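Local coordinates for adenylate cyclase-like protein (Chlamydia trachomatis, PDB 4QO6), which forms part of the inner-membrane ring of the chlamydial type III secretion system, this chain being an extended piece of its periplasmic region, at residues E111-L116 with V134-Q139; K142-H147 with V158-G163. One frame throughout, in Å; residues are numbered along the deposited sequence.

In the fold
Contacts 1 and 2 follow one another along the chain and share helix 137-150, whose first residues, 137-139, close the second segment of contact 1 and whose residues 142-147 form one side of contact 2. Contact 1 belongs to the beta-alpha-beta unit of strand 100-107, helix 110-123 and strand 130-136; contact 2 lies in the following BON-type domain, where the helix packs on strand 157-161. Their centres are 14 Å apart, yet they meet directly: E137 OE2 lies 2.7 Å from N162 N, a probable hydrogen bond, and E137 CG packs 3.5 Å from F160 CD2. Both are structural packing in a protein of the secretion ring, and the shared helix joins consecutive domains.

Contact 1: E111-L116 with V134-Q139; sequences EQAACL and VIIESQ
A113 and I136 meet methyl to methyl where helix 110-123 lies against the end of strand 130-136, the closing strand of a beta-alpha-beta unit whose first strand is 100-107. The CB of A113 points at the strand and comes within 3.6 Å of I136 CD1, while the backbones stay apart, their CA atoms 7.4 Å from each other. The CG1 branch of I136 stands beside the backbone N and anti to the carbonyl carbon (chi1 -51°), carrying CD1 to the helix; the other branch, CG2, lies anti to the backbone N.

One helical turn further on, L116 directs its side chain to V134, two residues back along the strand segment. That pair is looser, and L107 of the parallel neighbouring strand touches both side chains, so the leucine and valine extend an apolar layer between helix and sheet. With only 108 Å² buried in total, both sides summed, the interface is small and wholly apolar.

I136 is also the N-cap residue of helix 137-150, so the chain turns from strand to helix right beside A113. Outside the apolar pairs, Q139 NE2 is hydrogen-bonded to E110 OE2, tying the new helix to the start of helix 110-123. At the other end of the contact, L116 CD2 rests 4.2 Å from V134 CG2.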
ATOM      1  N   GLU A 111      -4.913  -4.150  16.456  1.00 56.86           N
ATOM      2  CA  GLU A 111      -4.824  -5.550  16.867  1.00 58.39           C
ATOM      3  C   GLU A 111      -4.717  -6.457  15.628  1.00 55.22           C
ATOM      4  O   GLU A 111      -3.904  -7.378  15.590  1.00 56.04           O
ATOM      5  CB  GLU A 111      -6.022  -5.935  17.733  1.00 60.95           C
ATOM      6  CG  GLU A 111      -6.047  -5.253  19.112  1.00 68.60           C
ATOM      7  CD  GLU A 111      -6.872  -3.953  19.168  1.00 72.13           C
ATOM      8  OE1 GLU A 111      -8.114  -4.017  19.023  1.00 68.99           O
ATOM      9  OE2 GLU A 111      -6.290  -2.860  19.375  1.00 74.34           O
ATOM     10  N   GLN A 112      -5.537  -6.183  14.622  1.00 51.63           N
ATOM     11  CA  GLN A 112      -5.397  -6.825  13.319  1.00 49.52           C
ATOM     12  C   GLN A 112      -4.047  -6.528  12.644  1.00 42.14           C
ATOM     13  O   GLN A 112      -3.482  -7.401  11.975  1.00 36.39           O
ATOM     14  CB  GLN A 112      -6.492  -6.389  12.393  1.00 50.95           C
ATOM     15  CG  GLN A 112      -7.870  -6.835  12.786  1.00 53.16           C
ATOM     16  CD  GLN A 112      -8.762  -6.831  11.570  1.00 57.34           C
ATOM     17  OE1 GLN A 112      -9.291  -5.794  11.189  1.00 52.33           O
ATOM     18  NE2 GLN A 112      -8.894  -7.992  10.918  1.00 64.34           N
ATOM     19  N   ALA A 113      -3.543  -5.320  12.828  1.00 34.46           N
ATOM     20  CA  ALA A 113      -2.182  -4.998  12.381  1.00 37.39           C
ATOM     21  C   ALA A 113      -1.122  -5.869  13.037  1.00 37.38           C
ATOM     22  O   ALA A 113      -0.187  -6.307  12.372  1.00 33.73           O
ATOM     23  CB  ALA A 113      -1.854  -3.524  12.593  1.00 34.28           C
ATOM     24  N   ALA A 114      -1.256  -6.105  14.340  1.00 37.21           N
ATOM     25  CA  ALA A 114      -0.352  -7.016  15.048  1.00 41.90           C
ATOM     26  C   ALA A 114      -0.504  -8.491  14.627  1.00 37.96           C
ATOM     27  O   ALA A 114       0.489  -9.223  14.565  1.00 40.87           O
ATOM     28  CB  ALA A 114      -0.528  -6.885  16.558  1.00 43.29           C
ATOM     29  N   CYS A 115      -1.729  -8.931  14.361  1.00 37.37           N
ATOM     30  CA  CYS A 115      -1.985 -10.277  13.827  0.50 38.05           C
ATOM     31  C   CYS A 115      -1.262 -10.495  12.466  1.00 35.33           C
ATOM     32  O   CYS A 115      -0.692 -11.556  12.193  1.00 32.51           O
ATOM     33  CB  CYS A 115      -3.493 -10.481  13.670  0.50 39.52           C
ATOM     34  SG  CYS A 115      -4.078 -12.169  13.321  0.50 46.76           S
ATOM     35  N   LEU A 116      -1.285  -9.472  11.605  1.00 31.95           N
ATOM     36  CA  LEU A 116      -0.678  -9.543  10.268  1.00 30.54           C
ATOM     37  C   LEU A 116       0.841  -9.660  10.408  1.00 31.51           C
ATOM     38  O   LEU A 116       1.444 -10.494   9.736  1.00 29.49           O
ATOM     39  CB  LEU A 116      -1.084  -8.353   9.399  1.00 29.27           C
ATOM     40  CG  LEU A 116      -0.511  -8.367   7.953  1.00 30.32           C
ATOM     41  CD1 LEU A 116      -1.089  -9.499   7.092  1.00 28.24           C
ATOM     42  CD2 LEU A 116      -0.693  -7.031   7.277  1.00 25.59           C
ATOM     43  N   VAL A 134       0.120  -0.595   4.904  1.00 27.34           N
ATOM     44  CA  VAL A 134      -1.230  -0.887   5.273  1.00 26.34           C
ATOM     45  C   VAL A 134      -1.827   0.288   6.057  1.00 29.30           C
ATOM     46  O   VAL A 134      -1.158   0.868   6.918  1.00 30.75           O
ATOM     47  CB  VAL A 134      -1.280  -2.201   6.092  1.00 26.66           C
ATOM     48  CG1 VAL A 134      -2.670  -2.420   6.664  1.00 26.40           C
ATOM     49  CG2 VAL A 134      -0.894  -3.363   5.188  1.00 27.42           C
ATOM     50  N   ILE A 135      -3.082   0.621   5.770  1.00 30.89           N
ATOM     51  CA  ILE A 135      -3.791   1.700   6.458  1.00 30.65           C
ATOM     52  C   ILE A 135      -4.634   1.116   7.647  1.00 31.71           C
ATOM     53  O   ILE A 135      -5.408   0.181   7.445  1.00 26.56           O
ATOM     54  CB  ILE A 135      -4.728   2.431   5.471  1.00 31.45           C
ATOM     55  CG1 ILE A 135      -4.022   2.874   4.165  1.00 32.21           C
ATOM     56  CG2 ILE A 135      -5.398   3.643   6.134  1.00 35.48           C
ATOM     57  CD1 ILE A 135      -3.171   4.093   4.290  1.00 33.00           C
ATOM     58  N   ILE A 136      -4.522   1.665   8.868  1.00 32.31           N
ATOM     59  CA  ILE A 136      -5.385   1.188  10.001  1.00 33.53           C
ATOM     60  C   ILE A 136      -6.643   2.077  10.131  1.00 32.87           C
ATOM     61  O   ILE A 136      -6.540   3.271  10.370  1.00 29.95           O
ATOM     62  CB  ILE A 136      -4.641   1.160  11.360  1.00 33.94           C
ATOM     63  CG1 ILE A 136      -3.296   0.413  11.259  1.00 35.39           C
ATOM     64  CG2 ILE A 136      -5.509   0.531  12.448  1.00 31.03           C
ATOM     65  CD1 ILE A 136      -3.396  -0.963  10.634  1.00 39.54           C
ATOM     66  N   GLU A 137      -7.816   1.503   9.961  1.00 32.25           N
ATOM     67  CA  GLU A 137      -9.061   2.290   9.982  1.00 36.62           C
ATOM     68  C   GLU A 137      -9.307   3.066  11.284  1.00 34.29           C
ATOM     69  O   GLU A 137      -9.593   4.247  11.241  1.00 32.24           O
ATOM     70  CB  GLU A 137     -10.274   1.428   9.607  1.00 37.34           C
ATOM     71  CG  GLU A 137     -10.363   1.164   8.102  1.00 40.00           C
ATOM     72  CD  GLU A 137     -11.277   0.001   7.718  1.00 43.00           C
ATOM     73  OE1 GLU A 137     -11.925  -0.611   8.611  1.00 38.03           O
ATOM     74  OE2 GLU A 137     -11.366  -0.283   6.496  1.00 40.90           O
ATOM     75  N   SER A 138      -9.124   2.428  12.433  1.00 37.68           N
ATOM     76  CA  SER A 138      -9.223   3.121  13.710  1.00 37.81           C
ATOM     77  C   SER A 138      -8.312   4.362  13.762  1.00 38.40           C
ATOM     78  O   SER A 138      -8.688   5.362  14.341  1.00 41.01           O
ATOM     79  CB  SER A 138      -8.927   2.181  14.890  1.00 40.57           C
ATOM     80  OG  SER A 138      -7.543   1.889  14.999  1.00 40.20           O
ATOM     81  N   GLN A 139      -7.141   4.327  13.136  1.00 39.24           N
ATOM     82  CA  GLN A 139      -6.259   5.509  13.129  1.00 35.41           C
ATOM     83  C   GLN A 139      -6.755   6.645  12.237  1.00 34.89           C
ATOM     84  O   GLN A 139      -6.628   7.829  12.580  1.00 33.50           O
ATOM     85  CB  GLN A 139      -4.817   5.130  12.760  1.00 34.85           C
ATOM     86  CG  GLN A 139      -4.118   4.406  13.896  1.00 39.29           C
ATOM     87  CD  GLN A 139      -2.816   3.701  13.490  1.00 45.82           C
ATOM     88  OE1 GLN A 139      -2.223   3.984  12.435  1.00 45.49           O
ATOM     89  NE2 GLN A 139      -2.370   2.762  14.340  1.00 46.09           N
TER

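Contact 2: K142-H147 with V158-G163; sequences KALAGH and VSFTNG
L144 and V158 carry most of this contact, with 64 and 55 Å² buried respectively, and F160 adds 21 Å². They pack helix 137-150 on strand 157-161, an outermost strand of the three-stranded sheet in the BON-type domain. The local axes run nearly antiparallel, at 155° between their N-to-C directions, and approach to 8.7 Å, a separation filled mainly by side chains.

L144 aims at the strand and touches it with two parts of its chain. Its CD1 methyl sits 3.7 Å from V158 CG2, and nearer the backbone its CB lies 3.9 Å from V158 CG1. Both valine methyls are thus engaged by one leucine, and the two side chains cross at about a right angle. The valine torsion explains this double grip: at chi1 63° CG1 stands between the backbone N and the carbonyl carbon, with CG2 anti to the N, and the two methyls are presented together to the helix. V158 CG1 also reaches the next residue, 4.1 Å from A145 N and 4.4 Å from A145 CB.

Two residues along the strand, F160 again points at the helix. L144 CD1 contacts its CB at 4.1 Å and approaches the ring obliquely, so this one methyl touches both V158 and F160, from directions nearly at right angles. I192, in a loop outside the segments, touches both L144 and F160, while V140 and M141 from the preceding part of the helix also meet the phenylalanine. L167 of the adjoining strand touches V158.

All the side-chain contacts across these segments are apolar, with the backbone N of A145 the one polar atom lying against V158 CG1, so the packing of helix on strand probably rests on shape and the exclusion of water, consistent with a small hydrophobic core between helix and sheet.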
ATOM      1  N   LYS A 142      -9.714   8.592  14.085  1.00 42.03           N
ATOM      2  CA  LYS A 142      -9.106   9.645  14.994  1.00 43.15           C
ATOM      3  C   LYS A 142      -8.600  10.875  14.184  1.00 34.68           C
ATOM      4  O   LYS A 142      -8.852  12.028  14.504  1.00 31.87           O
ATOM      5  CB  LYS A 142      -7.984   9.034  15.870  1.00 46.44           C
ATOM      6  CG  LYS A 142      -6.855   9.977  16.358  1.00 56.31           C
ATOM      7  CD  LYS A 142      -7.172  10.761  17.651  1.00 60.13           C
ATOM      8  CE  LYS A 142      -5.943  11.403  18.330  1.00 58.81           C
ATOM      9  NZ  LYS A 142      -5.656  12.805  17.908  1.00 56.98           N
ATOM     10  N   ALA A 143      -7.930  10.653  13.084  1.00 32.12           N
ATOM     11  CA  ALA A 143      -7.447  11.829  12.345  1.00 31.06           C
ATOM     12  C   ALA A 143      -8.646  12.678  11.889  1.00 32.95           C
ATOM     13  O   ALA A 143      -8.637  13.884  12.089  1.00 33.63           O
ATOM     14  CB  ALA A 143      -6.591  11.435  11.181  1.00 28.79           C
ATOM     15  N   LEU A 144      -9.670  12.028  11.301  1.00 30.42           N
ATOM     16  CA  LEU A 144     -10.869  12.690  10.779  1.00 29.27           C
ATOM     17  C   LEU A 144     -11.670  13.411  11.876  1.00 27.57           C
ATOM     18  O   LEU A 144     -12.041  14.523  11.714  1.00 25.00           O
ATOM     19  CB  LEU A 144     -11.793  11.644  10.117  1.00 31.91           C
ATOM     20  CG  LEU A 144     -11.330  10.903   8.834  1.00 33.16           C
ATOM     21  CD1 LEU A 144     -12.188   9.681   8.513  1.00 36.05           C
ATOM     22  CD2 LEU A 144     -11.283  11.826   7.631  1.00 35.03           C
ATOM     23  N   ALA A 145     -11.987  12.688  12.943  1.00 27.60           N
ATOM     24  CA  ALA A 145     -12.676  13.187  14.069  1.00 28.29           C
ATOM     25  C   ALA A 145     -11.916  14.365  14.669  1.00 32.32           C
ATOM     26  O   ALA A 145     -12.533  15.351  14.988  1.00 36.80           O
ATOM     27  CB  ALA A 145     -12.849  12.088  15.095  1.00 28.22           C
ATOM     28  N   GLY A 146     -10.592  14.295  14.771  1.00 30.92           N
ATOM     29  CA  GLY A 146      -9.805  15.446  15.213  1.00 31.91           C
ATOM     30  C   GLY A 146      -9.848  16.665  14.287  1.00 33.91           C
ATOM     31  O   GLY A 146      -9.904  17.796  14.775  1.00 37.01           O
ATOM     32  N   HIS A 147      -9.815  16.482  12.973  1.00 30.05           N
ATOM     33  CA  HIS A 147     -10.045  17.591  12.039  0.50 33.34           C
ATOM     34  C   HIS A 147     -11.447  18.233  12.207  1.00 34.61           C
ATOM     35  O   HIS A 147     -11.607  19.433  12.122  1.00 31.60           O
ATOM     36  CB  HIS A 147      -9.930  17.107  10.604  0.50 34.35           C
ATOM     37  CG  HIS A 147      -8.537  16.753  10.196  0.50 37.23           C
ATOM     38  ND1 HIS A 147      -8.003  15.491  10.379  0.50 33.87           N
ATOM     39  CD2 HIS A 147      -7.570  17.493   9.598  0.50 36.03           C
ATOM     40  CE1 HIS A 147      -6.761  15.482   9.926  0.50 36.18           C
ATOM     41  NE2 HIS A 147      -6.472  16.682   9.456  0.50 34.76           N
ATOM     42  N   VAL A 158     -18.204  10.660  12.147  1.00 41.97           N
ATOM     43  CA  VAL A 158     -17.586  10.026  10.976  1.00 43.22           C
ATOM     44  C   VAL A 158     -17.401   8.522  11.180  1.00 39.73           C
ATOM     45  O   VAL A 158     -17.120   8.064  12.291  1.00 37.31           O
ATOM     46  CB  VAL A 158     -16.261  10.717  10.597  1.00 45.61           C
ATOM     47  CG1 VAL A 158     -15.226  10.588  11.713  1.00 49.45           C
ATOM     48  CG2 VAL A 158     -15.725  10.157   9.301  1.00 47.87           C
ATOM     49  N   SER A 159     -17.653   7.752  10.126  1.00 37.29           N
ATOM     50  CA  SER A 159     -17.166   6.372  10.067  1.00 36.11           C
ATOM     51  C   SER A 159     -16.223   6.205   8.890  1.00 32.23           C
ATOM     52  O   SER A 159     -16.273   6.948   7.911  1.00 35.31           O
ATOM     53  CB  SER A 159     -18.304   5.344  10.030  1.00 37.78           C
ATOM     54  OG  SER A 159     -18.957   5.329   8.782  1.00 37.17           O
ATOM     55  N   PHE A 160     -15.365   5.209   8.980  1.00 31.62           N
ATOM     56  CA  PHE A 160     -14.351   4.976   7.943  1.00 32.49           C
ATOM     57  C   PHE A 160     -14.079   3.492   7.712  1.00 34.04           C
ATOM     58  O   PHE A 160     -13.673   2.780   8.639  1.00 37.19           O
ATOM     59  CB  PHE A 160     -13.044   5.648   8.285  1.00 31.01           C
ATOM     60  CG  PHE A 160     -12.022   5.488   7.221  1.00 32.57           C
ATOM     61  CD1 PHE A 160     -12.109   6.240   6.055  1.00 28.50           C
ATOM     62  CD2 PHE A 160     -10.988   4.555   7.358  1.00 32.68           C
ATOM     63  CE1 PHE A 160     -11.196   6.069   5.051  1.00 29.90           C
ATOM     64  CE2 PHE A 160     -10.056   4.403   6.348  1.00 32.46           C
ATOM     65  CZ  PHE A 160     -10.163   5.170   5.195  1.00 30.81           C
ATOM     66  N   THR A 161     -14.350   3.020   6.505  1.00 34.58           N
ATOM     67  CA  THR A 161     -14.003   1.645   6.128  1.00 39.78           C
ATOM     68  C   THR A 161     -13.623   1.597   4.647  1.00 37.03           C
ATOM     69  O   THR A 161     -14.319   2.164   3.820  1.00 33.14           O
ATOM     70  CB  THR A 161     -15.128   0.594   6.366  1.00 41.80           C
ATOM     71  OG1 THR A 161     -16.012   0.589   5.263  1.00 42.33           O
ATOM     72  CG2 THR A 161     -15.953   0.857   7.631  1.00 46.70           C
ATOM     73  N   ASN A 162     -12.480   0.962   4.368  1.00 40.33           N
ATOM     74  CA  ASN A 162     -12.042   0.616   3.052  1.00 36.89           C
ATOM     75  C   ASN A 162     -11.870   1.811   2.150  1.00 40.60           C
ATOM     76  O   ASN A 162     -12.214   1.739   0.967  1.00 39.06           O
ATOM     77  CB  ASN A 162     -12.967  -0.405   2.413  1.00 42.66           C
ATOM     78  CG  ASN A 162     -12.234  -1.283   1.404  1.00 54.63           C
ATOM     79  OD1 ASN A 162     -11.203  -1.908   1.724  1.00 57.48           O
ATOM     80  ND2 ASN A 162     -12.729  -1.307   0.173  1.00 61.83           N
ATOM     81  N   GLY A 163     -11.308   2.899   2.702  1.00 39.33           N
ATOM     82  CA  GLY A 163     -10.987   4.119   1.933  1.00 35.43           C
ATOM     83  C   GLY A 163     -12.173   5.071   1.847  1.00 34.73           C
ATOM     84  O   GLY A 163     -12.073   6.160   1.233  1.00 29.00           O
TER